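PDB 3MZV: decaprenyl diphosphate synthase from Rhodobacter capsulatus, which probably lengthens an allylic prenyl diphosphate with isopentenyl diphosphate units, with magnesium as cofactor, to supply the side chain of isoprenoid quinones. Local coordinates for residues M141-N146 / A187-G192; G191-G196 / D200-L205; I250-L255 / A262-V267. One frame throughout, in Å; residues are numbered along the deposited sequence.

Interaction 1. Residues M141-N146 / A187-G192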
ATOM      1  N   MET B 141      14.361   7.970   1.680  1.00 29.00           N
ATOM      2  CA  MET B 141      13.532   6.867   1.294  1.00 29.97           C
ATOM      3  C   MET B 141      13.251   5.947   2.465  1.00 30.19           C
ATOM      4  O   MET B 141      12.126   5.514   2.634  1.00 30.58           O
ATOM      5  CB  MET B 141      14.184   6.028   0.162  1.00 29.50           C
ATOM      6  CG  MET B 141      14.294   6.766  -1.171  1.00 32.95           C
ATOM      7  SD  MET B 141      14.924   5.720  -2.578  1.00 23.31           S
ATOM      8  CE  MET B 141      13.552   4.575  -2.816  1.00 33.05           C
ATOM      9  N   GLU B 142      14.283   5.595   3.236  1.00 29.14           N
ATOM     10  CA  GLU B 142      14.085   4.774   4.394  1.00 29.99           C
ATOM     11  C   GLU B 142      13.133   5.458   5.397  1.00 29.44           C
ATOM     12  O   GLU B 142      12.276   4.814   5.977  1.00 29.84           O
ATOM     13  CB  GLU B 142      15.457   4.455   5.057  1.00 30.09           C
ATOM     14  CG  GLU B 142      15.436   3.468   6.231  1.00 33.69           C
ATOM     15  CD  GLU B 142      14.910   3.984   7.588  1.00 36.93           C
ATOM     16  OE1 GLU B 142      14.943   5.190   7.870  1.00 34.74           O
ATOM     17  OE2 GLU B 142      14.464   3.127   8.376  1.00 35.49           O
ATOM     18  N   ILE B 143      13.288   6.757   5.578  1.00 30.36           N
ATOM     19  CA  ILE B 143      12.435   7.520   6.486  1.00 30.32           C
ATOM     20  C   ILE B 143      10.968   7.507   6.064  1.00 30.83           C
ATOM     21  O   ILE B 143      10.088   7.318   6.888  1.00 30.54           O
ATOM     22  CB  ILE B 143      12.952   8.975   6.572  1.00 30.48           C
ATOM     23  CG1 ILE B 143      14.242   8.970   7.437  1.00 33.97           C
ATOM     24  CG2 ILE B 143      11.868   9.954   7.125  1.00 29.12           C
ATOM     25  CD1 ILE B 143      14.998  10.290   7.588  1.00 32.89           C
ATOM     26  N   LEU B 144      10.719   7.750   4.789  1.00 28.91           N
ATOM     27  CA  LEU B 144       9.357   7.803   4.284  1.00 30.29           C
ATOM     28  C   LEU B 144       8.714   6.411   4.251  1.00 30.95           C
ATOM     29  O   LEU B 144       7.512   6.282   4.527  1.00 31.65           O
ATOM     30  CB  LEU B 144       9.338   8.497   2.948  1.00 31.14           C
ATOM     31  CG  LEU B 144       9.596  10.020   2.916  1.00 33.43           C
ATOM     32  CD1 LEU B 144       9.649  10.515   1.501  1.00 31.56           C
ATOM     33  CD2 LEU B 144       8.531  10.756   3.672  1.00 33.32           C
ATOM     34  N   ALA B 145       9.509   5.363   3.993  1.00 30.82           N
ATOM     35  CA  ALA B 145       9.025   3.986   4.087  1.00 30.79           C
ATOM     36  C   ALA B 145       8.637   3.625   5.496  1.00 31.96           C
ATOM     37  O   ALA B 145       7.570   3.038   5.761  1.00 30.37           O
ATOM     38  CB  ALA B 145      10.106   2.967   3.521  1.00 30.64           C
ATOM     39  N   ASN B 146       9.540   3.926   6.427  1.00 32.19           N
ATOM     40  CA  ASN B 146       9.243   3.694   7.826  1.00 33.64           C
ATOM     41  C   ASN B 146       7.972   4.426   8.287  1.00 34.56           C
ATOM     42  O   ASN B 146       7.091   3.829   8.922  1.00 35.17           O
ATOM     43  CB  ASN B 146      10.452   4.079   8.695  1.00 33.19           C
ATOM     44  CG  ASN B 146      10.175   3.878  10.186  1.00 37.13           C
ATOM     45  OD1 ASN B 146      10.149   2.754  10.662  1.00 38.54           O
ATOM     46  ND2 ASN B 146       9.955   4.996  10.922  1.00 37.48           N
ATOM     47  N   ALA B 187       7.841  14.450   6.983  1.00 32.56           N
ATOM     48  CA  ALA B 187       7.797  15.521   5.983  1.00 30.78           C
ATOM     49  C   ALA B 187       8.846  16.591   6.250  1.00 31.90           C
ATOM     50  O   ALA B 187       9.561  17.000   5.322  1.00 32.10           O
ATOM     51  CB  ALA B 187       6.381  16.181   5.863  1.00 30.94           C
ATOM     52  N   THR B 188       8.929  17.059   7.499  1.00 31.65           N
ATOM     53  CA  THR B 188       9.841  18.116   7.833  1.00 31.86           C
ATOM     54  C   THR B 188      11.264  17.584   7.870  1.00 31.34           C
ATOM     55  O   THR B 188      12.152  18.228   7.331  1.00 30.88           O
ATOM     56  CB  THR B 188       9.486  18.795   9.191  1.00 32.60           C
ATOM     57  OG1 THR B 188       9.345  17.806  10.199  1.00 35.90           O
ATOM     58  CG2 THR B 188       8.181  19.551   9.047  1.00 31.88           C
ATOM     59  N   GLU B 189      11.450  16.423   8.472  1.00 30.46           N
ATOM     60  CA  GLU B 189      12.759  15.803   8.576  1.00 32.39           C
ATOM     61  C   GLU B 189      13.428  15.618   7.196  1.00 32.56           C
ATOM     62  O   GLU B 189      14.595  15.906   7.039  1.00 34.39           O
ATOM     63  CB  GLU B 189      12.622  14.438   9.228  1.00 33.61           C
ATOM     64  CG  GLU B 189      13.949  13.725   9.528  1.00 35.59           C
ATOM     65  CD  GLU B 189      13.837  12.368  10.253  1.00 38.72           C
ATOM     66  OE1 GLU B 189      12.852  11.638  10.085  1.00 36.75           O
ATOM     67  OE2 GLU B 189      14.778  12.040  11.017  1.00 42.79           O
ATOM     68  N   VAL B 190      12.683  15.117   6.214  1.00 31.73           N
ATOM     69  CA  VAL B 190      13.269  14.825   4.896  1.00 30.52           C
ATOM     70  C   VAL B 190      13.609  16.102   4.181  1.00 31.40           C
ATOM     71  O   VAL B 190      14.535  16.126   3.397  1.00 30.97           O
ATOM     72  CB  VAL B 190      12.436  13.905   4.006  1.00 31.13           C
ATOM     73  CG1 VAL B 190      12.310  12.562   4.674  1.00 28.88           C
ATOM     74  CG2 VAL B 190      11.109  14.519   3.636  1.00 28.95           C
ATOM     75  N   GLY B 191      12.879  17.182   4.454  1.00 31.95           N
ATOM     76  CA  GLY B 191      13.231  18.475   3.881  1.00 32.52           C
ATOM     77  C   GLY B 191      14.571  18.990   4.434  1.00 32.32           C
ATOM     78  O   GLY B 191      15.383  19.569   3.709  1.00 32.96           O
ATOM     79  N   GLY B 192      14.769  18.873   5.744  1.00 33.04           N
ATOM     80  CA  GLY B 192      16.064  19.169   6.321  1.00 33.37           C
ATOM     81  C   GLY B 192      17.194  18.310   5.743  1.00 32.16           C
ATOM     82  O   GLY B 192      18.303  18.791   5.485  1.00 34.79           O
TER
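Ile143 and Val190 make the hydrocarbon part of this contact, between helices 138-161 and 169-194. With CG1 beside the backbone nitrogen (chi1 -74°), the branch methyl CG2 of Ile143 stands anti to it and sits 3.6 Å from Val190 CG1; the two side chains slide past each other in opposite directions. Val190 CG1 also meets the branch point of Leu144, whose CG lies 4.1 Å from it, with these two side chains crossing at about a right angle. Leu144 goes on to pack on Leu78 and Val82 of helix 74-96.

The second kind of contact is carboxylate against alkyl. Glu189, with CG anti to the backbone nitrogen (chi1 -174°) and the chain extended beyond it, lays its head group against Ile143: Glu189 OE1 comes to 3.5 Å from Ile143 CG2, and Glu189 CD to 3.6 Å from Ile143 CD1.

No hydrogen bond spans the two segments, which run antiparallel at 177° with their axes 10.0 Å apart. Two side chains of helix 138-161 bond to the second subunit: Glu142 OE2 to Gln130 of that chain and Asn146 OD1 to Arg127 of that chain. The helix thus serves both the all-helical fold and the dimer. Between these segments the contact is van der Waals packing of branched side chains, which the glutamate joins through Ile143; no hydrogen bond or salt bridge links its carboxylate to segment 141-146.

Interaction 2. Residues G191-G196 / D200-L205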
ATOM      1  N   GLY B 191      12.879  17.182   4.454  1.00 31.95           N
ATOM      2  CA  GLY B 191      13.231  18.475   3.881  1.00 32.52           C
ATOM      3  C   GLY B 191      14.571  18.990   4.434  1.00 32.32           C
ATOM      4  O   GLY B 191      15.383  19.569   3.709  1.00 32.96           O
ATOM      5  N   GLY B 192      14.769  18.873   5.744  1.00 33.04           N
ATOM      6  CA  GLY B 192      16.064  19.169   6.321  1.00 33.37           C
ATOM      7  C   GLY B 192      17.194  18.310   5.743  1.00 32.16           C
ATOM      8  O   GLY B 192      18.303  18.791   5.485  1.00 34.79           O
ATOM      9  N   ILE B 193      16.937  17.036   5.551  1.00 32.06           N
ATOM     10  CA  ILE B 193      17.990  16.123   5.054  1.00 31.00           C
ATOM     11  C   ILE B 193      18.347  16.410   3.624  1.00 32.66           C
ATOM     12  O   ILE B 193      19.525  16.473   3.263  1.00 32.93           O
ATOM     13  CB  ILE B 193      17.578  14.643   5.196  1.00 30.04           C
ATOM     14  CG1 ILE B 193      17.511  14.297   6.683  1.00 31.74           C
ATOM     15  CG2 ILE B 193      18.511  13.706   4.374  1.00 30.52           C
ATOM     16  CD1 ILE B 193      16.859  12.917   7.017  1.00 30.97           C
ATOM     17  N   ILE B 194      17.343  16.613   2.780  1.00 32.49           N
ATOM     18  CA  ILE B 194      17.626  16.859   1.395  1.00 33.81           C
ATOM     19  C   ILE B 194      18.428  18.171   1.222  1.00 34.77           C
ATOM     20  O   ILE B 194      19.233  18.308   0.274  1.00 33.88           O
ATOM     21  CB  ILE B 194      16.369  16.812   0.512  1.00 32.85           C
ATOM     22  CG1 ILE B 194      16.699  16.387  -0.909  1.00 31.74           C
ATOM     23  CG2 ILE B 194      15.682  18.162   0.468  1.00 32.53           C
ATOM     24  CD1 ILE B 194      17.136  14.843  -1.075  1.00 31.74           C
ATOM     25  N   GLY B 195      18.200  19.114   2.116  1.00 35.81           N
ATOM     26  CA  GLY B 195      18.921  20.380   2.132  1.00 37.59           C
ATOM     27  C   GLY B 195      20.270  20.320   2.841  1.00 38.28           C
ATOM     28  O   GLY B 195      20.949  21.322   2.962  1.00 40.15           O
ATOM     29  N   GLY B 196      20.664  19.151   3.315  1.00 38.19           N
ATOM     30  CA  GLY B 196      21.991  18.954   3.887  1.00 39.16           C
ATOM     31  C   GLY B 196      22.144  19.650   5.201  1.00 40.21           C
ATOM     32  O   GLY B 196      23.258  20.030   5.592  1.00 40.48           O
ATOM     33  N   ASP B 200      21.505  18.532  14.133  1.00 43.04           N
ATOM     34  CA  ASP B 200      20.675  19.133  15.150  1.00 43.74           C
ATOM     35  C   ASP B 200      19.465  19.891  14.581  1.00 41.93           C
ATOM     36  O   ASP B 200      18.424  19.952  15.237  1.00 42.21           O
ATOM     37  CB  ASP B 200      21.472  20.005  16.151  1.00 45.26           C
ATOM     38  CG  ASP B 200      22.115  21.255  15.526  1.00 48.76           C
ATOM     39  OD1 ASP B 200      22.352  21.331  14.329  1.00 52.77           O
ATOM     40  OD2 ASP B 200      22.463  22.183  16.298  1.00 56.95           O
ATOM     41  N   GLN B 201      19.611  20.461  13.389  1.00 40.14           N
ATOM     42  CA  GLN B 201      18.487  21.089  12.702  1.00 39.56           C
ATOM     43  C   GLN B 201      17.514  20.058  12.125  1.00 38.89           C
ATOM     44  O   GLN B 201      16.291  20.271  12.176  1.00 37.57           O
ATOM     45  CB  GLN B 201      18.961  22.071  11.617  1.00 39.99           C
ATOM     46  CG  GLN B 201      19.655  23.338  12.222  1.00 41.60           C
ATOM     47  CD  GLN B 201      20.192  24.301  11.179  1.00 44.39           C
ATOM     48  OE1 GLN B 201      19.652  24.428  10.076  1.00 44.41           O
ATOM     49  NE2 GLN B 201      21.281  24.989  11.527  1.00 47.59           N
ATOM     50  N   VAL B 202      18.047  18.957  11.578  1.00 37.89           N
ATOM     51  CA  VAL B 202      17.191  17.849  11.157  1.00 36.93           C
ATOM     52  C   VAL B 202      16.347  17.365  12.313  1.00 37.22           C
ATOM     53  O   VAL B 202      15.146  17.233  12.186  1.00 34.48           O
ATOM     54  CB  VAL B 202      17.988  16.665  10.609  1.00 37.40           C
ATOM     55  CG1 VAL B 202      17.064  15.484  10.289  1.00 34.86           C
ATOM     56  CG2 VAL B 202      18.809  17.076   9.344  1.00 37.18           C
ATOM     57  N   GLN B 203      16.975  17.136  13.468  1.00 38.07           N
ATOM     58  CA  GLN B 203      16.243  16.685  14.640  1.00 38.91           C
ATOM     59  C   GLN B 203      15.204  17.724  15.100  1.00 38.34           C
ATOM     60  O   GLN B 203      14.086  17.354  15.445  1.00 37.05           O
ATOM     61  CB  GLN B 203      17.220  16.304  15.780  1.00 40.14           C
ATOM     62  CG  GLN B 203      16.524  15.795  17.039  1.00 43.99           C
ATOM     63  CD  GLN B 203      15.846  14.451  16.836  1.00 51.07           C
ATOM     64  OE1 GLN B 203      16.343  13.587  16.086  1.00 53.64           O
ATOM     65  NE2 GLN B 203      14.666  14.271  17.472  1.00 53.36           N
ATOM     66  N   ALA B 204      15.546  19.017  15.048  1.00 37.68           N
ATOM     67  CA  ALA B 204      14.610  20.047  15.470  1.00 37.75           C
ATOM     68  C   ALA B 204      13.420  20.058  14.518  1.00 36.62           C
ATOM     69  O   ALA B 204      12.292  20.212  14.948  1.00 35.61           O
ATOM     70  CB  ALA B 204      15.251  21.423  15.507  1.00 37.84           C
ATOM     71  N   LEU B 205      13.677  19.867  13.232  1.00 35.12           N
ATOM     72  CA  LEU B 205      12.567  19.872  12.276  1.00 35.17           C
ATOM     73  C   LEU B 205      11.679  18.667  12.534  1.00 33.55           C
ATOM     74  O   LEU B 205      10.438  18.769  12.453  1.00 32.54           O
ATOM     75  CB  LEU B 205      13.061  19.849  10.834  1.00 34.17           C
ATOM     76  CG  LEU B 205      13.642  21.144  10.310  1.00 34.63           C
ATOM     77  CD1 LEU B 205      14.556  20.867   9.058  1.00 31.90           C
ATOM     78  CD2 LEU B 205      12.551  22.158  10.024  1.00 33.49           C
TER
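Gly192 and Leu205 form the tight part of this contact. Methyl CD1 of Leu205 rests directly on the backbone of helix 169-194, 3.6 Å from Gly192 CA and 3.9 Å from Gly192 N. A beta carbon on Gly192 would point at the other segment and come within 2.7 Å of that methyl, a clash, so the absence of a side chain is what lets the leucine settle there. Leu205 also touches Ala64 of helix 56-67 and Leu312 in a loop. The backbones are correspondingly close: the CA atoms of Gly192 and Val202 lie 5.1 Å apart. Val202 fills the next position. Val202 CG2 lies 4.1 Å from Gly192 C, while Val202 CG1, anti to the backbone nitrogen (chi1 175°), meets Ile193 CG1 at 3.8 Å, the two side chains crossing obliquely.

This is the joint of a helical hairpin: helix 169-194 ends, and after a short connection helix 199-224 sets off back alongside it. A Schellman motif closes the first helix, with Gly196 at positive phi (70°), a conformation that favours glycine, and Gly196 N bonded to Ile193 O at 2.9 Å. No hydrogen bond crosses between the segments.

Away from Gly192 the contact opens up. Gly196, which has no side chain, and Asp200 are exposed near the turn, and the aspartate's side chain makes no contact with the other segment. Gln203 is exposed too; its NE2 makes a weak hydrogen bond to Asp207 OD1, one turn further on. Ile193, partly exposed, also touches Arg139 and Val140 of helix 138-161.

Interaction 3. Residues I250-L255 / A262-V267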
ATOM      1  N   ILE B 250     -11.014   8.989  27.199  1.00 32.97           N
ATOM      2  CA  ILE B 250     -10.084   8.325  28.139  1.00 33.19           C
ATOM      3  C   ILE B 250     -10.041   9.061  29.503  1.00 33.76           C
ATOM      4  O   ILE B 250     -10.075   8.448  30.566  1.00 34.36           O
ATOM      5  CB  ILE B 250      -8.667   8.295  27.534  1.00 32.74           C
ATOM      6  CG1 ILE B 250      -8.640   7.379  26.322  1.00 32.85           C
ATOM      7  CG2 ILE B 250      -7.632   7.892  28.583  1.00 33.64           C
ATOM      8  CD1 ILE B 250      -7.376   7.643  25.404  1.00 34.54           C
ATOM      9  N   LYS B 251      -9.917  10.377  29.442  1.00 32.96           N
ATOM     10  CA  LYS B 251      -9.843  11.182  30.671  1.00 32.68           C
ATOM     11  C   LYS B 251     -11.139  11.081  31.486  1.00 32.61           C
ATOM     12  O   LYS B 251     -11.091  11.034  32.690  1.00 32.88           O
ATOM     13  CB  LYS B 251      -9.554  12.637  30.351  1.00 32.53           C
ATOM     14  CG  LYS B 251      -8.115  12.910  29.952  1.00 33.08           C
ATOM     15  CD  LYS B 251      -7.880  14.397  29.734  1.00 36.57           C
ATOM     16  CE  LYS B 251      -6.431  14.731  29.319  1.00 37.51           C
ATOM     17  NZ  LYS B 251      -5.466  14.434  30.408  1.00 37.79           N
ATOM     18  N   ALA B 252     -12.297  11.018  30.839  1.00 32.64           N
ATOM     19  CA  ALA B 252     -13.571  10.940  31.578  1.00 31.68           C
ATOM     20  C   ALA B 252     -13.707   9.521  32.181  1.00 31.55           C
ATOM     21  O   ALA B 252     -14.143   9.360  33.321  1.00 31.61           O
ATOM     22  CB  ALA B 252     -14.747  11.311  30.649  1.00 30.20           C
ATOM     23  N   VAL B 253     -13.300   8.497  31.441  1.00 31.68           N
ATOM     24  CA  VAL B 253     -13.385   7.135  31.907  1.00 34.26           C
ATOM     25  C   VAL B 253     -12.506   6.933  33.143  1.00 36.10           C
ATOM     26  O   VAL B 253     -12.924   6.293  34.090  1.00 36.97           O
ATOM     27  CB  VAL B 253     -13.014   6.111  30.833  1.00 34.22           C
ATOM     28  CG1 VAL B 253     -12.821   4.652  31.436  1.00 35.88           C
ATOM     29  CG2 VAL B 253     -14.083   6.107  29.722  1.00 31.15           C
ATOM     30  N   ALA B 254     -11.323   7.529  33.141  1.00 36.80           N
ATOM     31  CA  ALA B 254     -10.408   7.461  34.280  1.00 37.63           C
ATOM     32  C   ALA B 254     -10.970   8.094  35.545  1.00 37.65           C
ATOM     33  O   ALA B 254     -10.633   7.666  36.654  1.00 38.34           O
ATOM     34  CB  ALA B 254      -9.026   8.124  33.897  1.00 37.88           C
ATOM     35  N   LEU B 255     -11.851   9.084  35.399  1.00 36.75           N
ATOM     36  CA  LEU B 255     -12.477   9.775  36.511  1.00 37.35           C
ATOM     37  C   LEU B 255     -13.881   9.234  36.893  1.00 37.46           C
ATOM     38  O   LEU B 255     -14.513   9.759  37.782  1.00 37.18           O
ATOM     39  CB  LEU B 255     -12.584  11.271  36.175  1.00 36.66           C
ATOM     40  CG  LEU B 255     -11.204  11.955  36.011  1.00 38.94           C
ATOM     41  CD1 LEU B 255     -11.326  13.408  35.569  1.00 37.94           C
ATOM     42  CD2 LEU B 255     -10.449  11.871  37.369  1.00 39.17           C
ATOM     43  N   ALA B 262     -20.413   2.273  34.140  1.00 36.16           N
ATOM     44  CA  ALA B 262     -21.463   1.512  33.483  1.00 36.26           C
ATOM     45  C   ALA B 262     -21.997   2.217  32.224  1.00 35.23           C
ATOM     46  O   ALA B 262     -22.264   1.569  31.215  1.00 36.59           O
ATOM     47  CB  ALA B 262     -22.616   1.143  34.473  1.00 37.04           C
ATOM     48  N   PHE B 263     -22.156   3.531  32.278  1.00 33.74           N
ATOM     49  CA  PHE B 263     -22.512   4.298  31.080  1.00 34.09           C
ATOM     50  C   PHE B 263     -21.457   4.138  29.987  1.00 33.87           C
ATOM     51  O   PHE B 263     -21.784   3.809  28.852  1.00 36.14           O
ATOM     52  CB  PHE B 263     -22.623   5.779  31.387  1.00 33.28           C
ATOM     53  CG  PHE B 263     -22.681   6.649  30.167  1.00 32.13           C
ATOM     54  CD1 PHE B 263     -23.847   6.717  29.410  1.00 33.94           C
ATOM     55  CD2 PHE B 263     -21.566   7.310  29.725  1.00 30.66           C
ATOM     56  CE1 PHE B 263     -23.896   7.494  28.275  1.00 34.49           C
ATOM     57  CE2 PHE B 263     -21.614   8.121  28.590  1.00 33.58           C
ATOM     58  CZ  PHE B 263     -22.791   8.207  27.862  1.00 31.94           C
ATOM     59  N   TRP B 264     -20.207   4.369  30.333  1.00 32.97           N
ATOM     60  CA  TRP B 264     -19.120   4.214  29.350  1.00 34.91           C
ATOM     61  C   TRP B 264     -19.040   2.781  28.814  1.00 35.78           C
ATOM     62  O   TRP B 264     -18.814   2.569  27.614  1.00 36.95           O
ATOM     63  CB  TRP B 264     -17.757   4.648  29.907  1.00 34.29           C
ATOM     64  CG  TRP B 264     -17.706   6.104  30.181  1.00 30.70           C
ATOM     65  CD1 TRP B 264     -17.567   6.674  31.381  1.00 30.70           C
ATOM     66  CD2 TRP B 264     -17.788   7.184  29.227  1.00 34.38           C
ATOM     67  NE1 TRP B 264     -17.594   8.038  31.279  1.00 35.13           N
ATOM     68  CE2 TRP B 264     -17.697   8.385  29.959  1.00 32.45           C
ATOM     69  CE3 TRP B 264     -17.909   7.249  27.823  1.00 32.56           C
ATOM     70  CZ2 TRP B 264     -17.743   9.629  29.359  1.00 33.91           C
ATOM     71  CZ3 TRP B 264     -17.939   8.473  27.219  1.00 35.20           C
ATOM     72  CH2 TRP B 264     -17.887   9.670  27.981  1.00 33.95           C
ATOM     73  N   LYS B 265     -19.248   1.803  29.679  1.00 36.54           N
ATOM     74  CA  LYS B 265     -19.258   0.411  29.276  1.00 38.75           C
ATOM     75  C   LYS B 265     -20.353   0.137  28.222  1.00 38.81           C
ATOM     76  O   LYS B 265     -20.099  -0.519  27.169  1.00 38.62           O
ATOM     77  CB  LYS B 265     -19.482  -0.463  30.499  1.00 40.10           C
ATOM     78  CG  LYS B 265     -18.817  -1.800  30.487  1.00 46.82           C
ATOM     79  CD  LYS B 265     -18.907  -2.512  31.890  1.00 53.38           C
ATOM     80  CE  LYS B 265     -18.080  -1.760  33.004  1.00 55.96           C
ATOM     81  NZ  LYS B 265     -16.735  -2.416  33.307  1.00 60.31           N
ATOM     82  N   ARG B 266     -21.546   0.656  28.506  1.00 36.69           N
ATOM     83  CA  ARG B 266     -22.694   0.545  27.631  1.00 37.78           C
ATOM     84  C   ARG B 266     -22.414   1.118  26.258  1.00 37.78           C
ATOM     85  O   ARG B 266     -22.528   0.400  25.265  1.00 38.60           O
ATOM     86  CB  ARG B 266     -23.949   1.227  28.239  1.00 38.04           C
ATOM     87  CG  ARG B 266     -25.170   1.175  27.362  1.00 39.45           C
ATOM     88  CD  ARG B 266     -26.426   1.547  28.096  1.00 41.07           C
ATOM     89  NE  ARG B 266     -26.485   2.981  28.399  1.00 40.01           N
ATOM     90  CZ  ARG B 266     -26.800   3.928  27.522  1.00 41.39           C
ATOM     91  NH1 ARG B 266     -26.867   5.189  27.920  1.00 41.45           N
ATOM     92  NH2 ARG B 266     -27.070   3.617  26.241  1.00 41.48           N
ATOM     93  N   VAL B 267     -22.020   2.374  26.197  1.00 36.58           N
ATOM     94  CA  VAL B 267     -21.943   3.086  24.949  1.00 37.65           C
ATOM     95  C   VAL B 267     -20.631   2.844  24.179  1.00 38.89           C
ATOM     96  O   VAL B 267     -20.628   2.947  22.955  1.00 39.84           O
ATOM     97  CB  VAL B 267     -22.200   4.653  25.082  1.00 37.03           C
ATOM     98  CG1 VAL B 267     -23.572   4.991  25.681  1.00 36.21           C
ATOM     99  CG2 VAL B 267     -21.112   5.330  25.854  1.00 36.00           C
TER
HETATM  100  O   HOH W   1     -17.137   9.827  33.417  1.00 26.37           O
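The indole of Trp264 is sandwiched, with Val253 CG2 over one face and Phe263 CD2 over the other. The valine methyl makes a CH-pi contact with the five-membered ring, 3.8 Å from its centroid and 18° off the ring normal; Val253 CG2 comes nearest to Trp264 CG, at 3.7 Å. Phe263, the preceding residue in the same helix, places its CD2 3.8 Å above the plane of the Trp264 indole, over the ring centre. At the edge, in the plane, a water O lies 2.8 Å from Trp264 NE1, accepting its N-H, and donates to Ala252 O at 3.0 Å. Ala252 CB approaches Trp264 CZ2 obliquely, at 3.7 Å.

The CB bond of Trp264 points toward helix 247-254, and with CG anti to the carbonyl carbon (chi1 -66°) the indole lies against Val253. Helix 247-254 is followed closely in sequence by helix 258-270, and the contact joins the two, a peripheral part of the all-helical fold. Beyond the pair, Ala281 and Leu284 of helix 277-287 also touch the tryptophan, and Thr290 of helix 290-308 touches Ala252.

A leucine here has neither indole N-H nor flat face, and would probably leave the water without its donor and open a gap beside Val253 CG2.

No direct hydrogen bond crosses between the segments; the water bridges the indole N-H and the Ala252 carbonyl, and the ring's faces are held by hydrocarbon while its one polar atom is met by solvent.

In the fold
Interactions 1 and 2 adjoin on helix 169-194, sharing Gly191 and Gly192, with their centres about 10 Å apart. Thr188 OG1 lies 2.7 Å from Leu205 O, a probable hydrogen bond; Glu189 CG packs 3.7 Å from Val202 CG1, and Ile143 CD1 3.3 Å from Ile193 CD1. Interaction 3 stands apart on the opposite side of the chain's centre: its centre is about 38 Å from that of interaction 1 and 42 Å from that of interaction 2, with nearest atoms about 22 and 24 Å away. In this family, aspartate-rich motifs bind the substrate diphosphate through magnesium ions; here they probably sit at the C-terminal ends of helices 74-96 and 199-224, while interaction 2 lies at the latter's start.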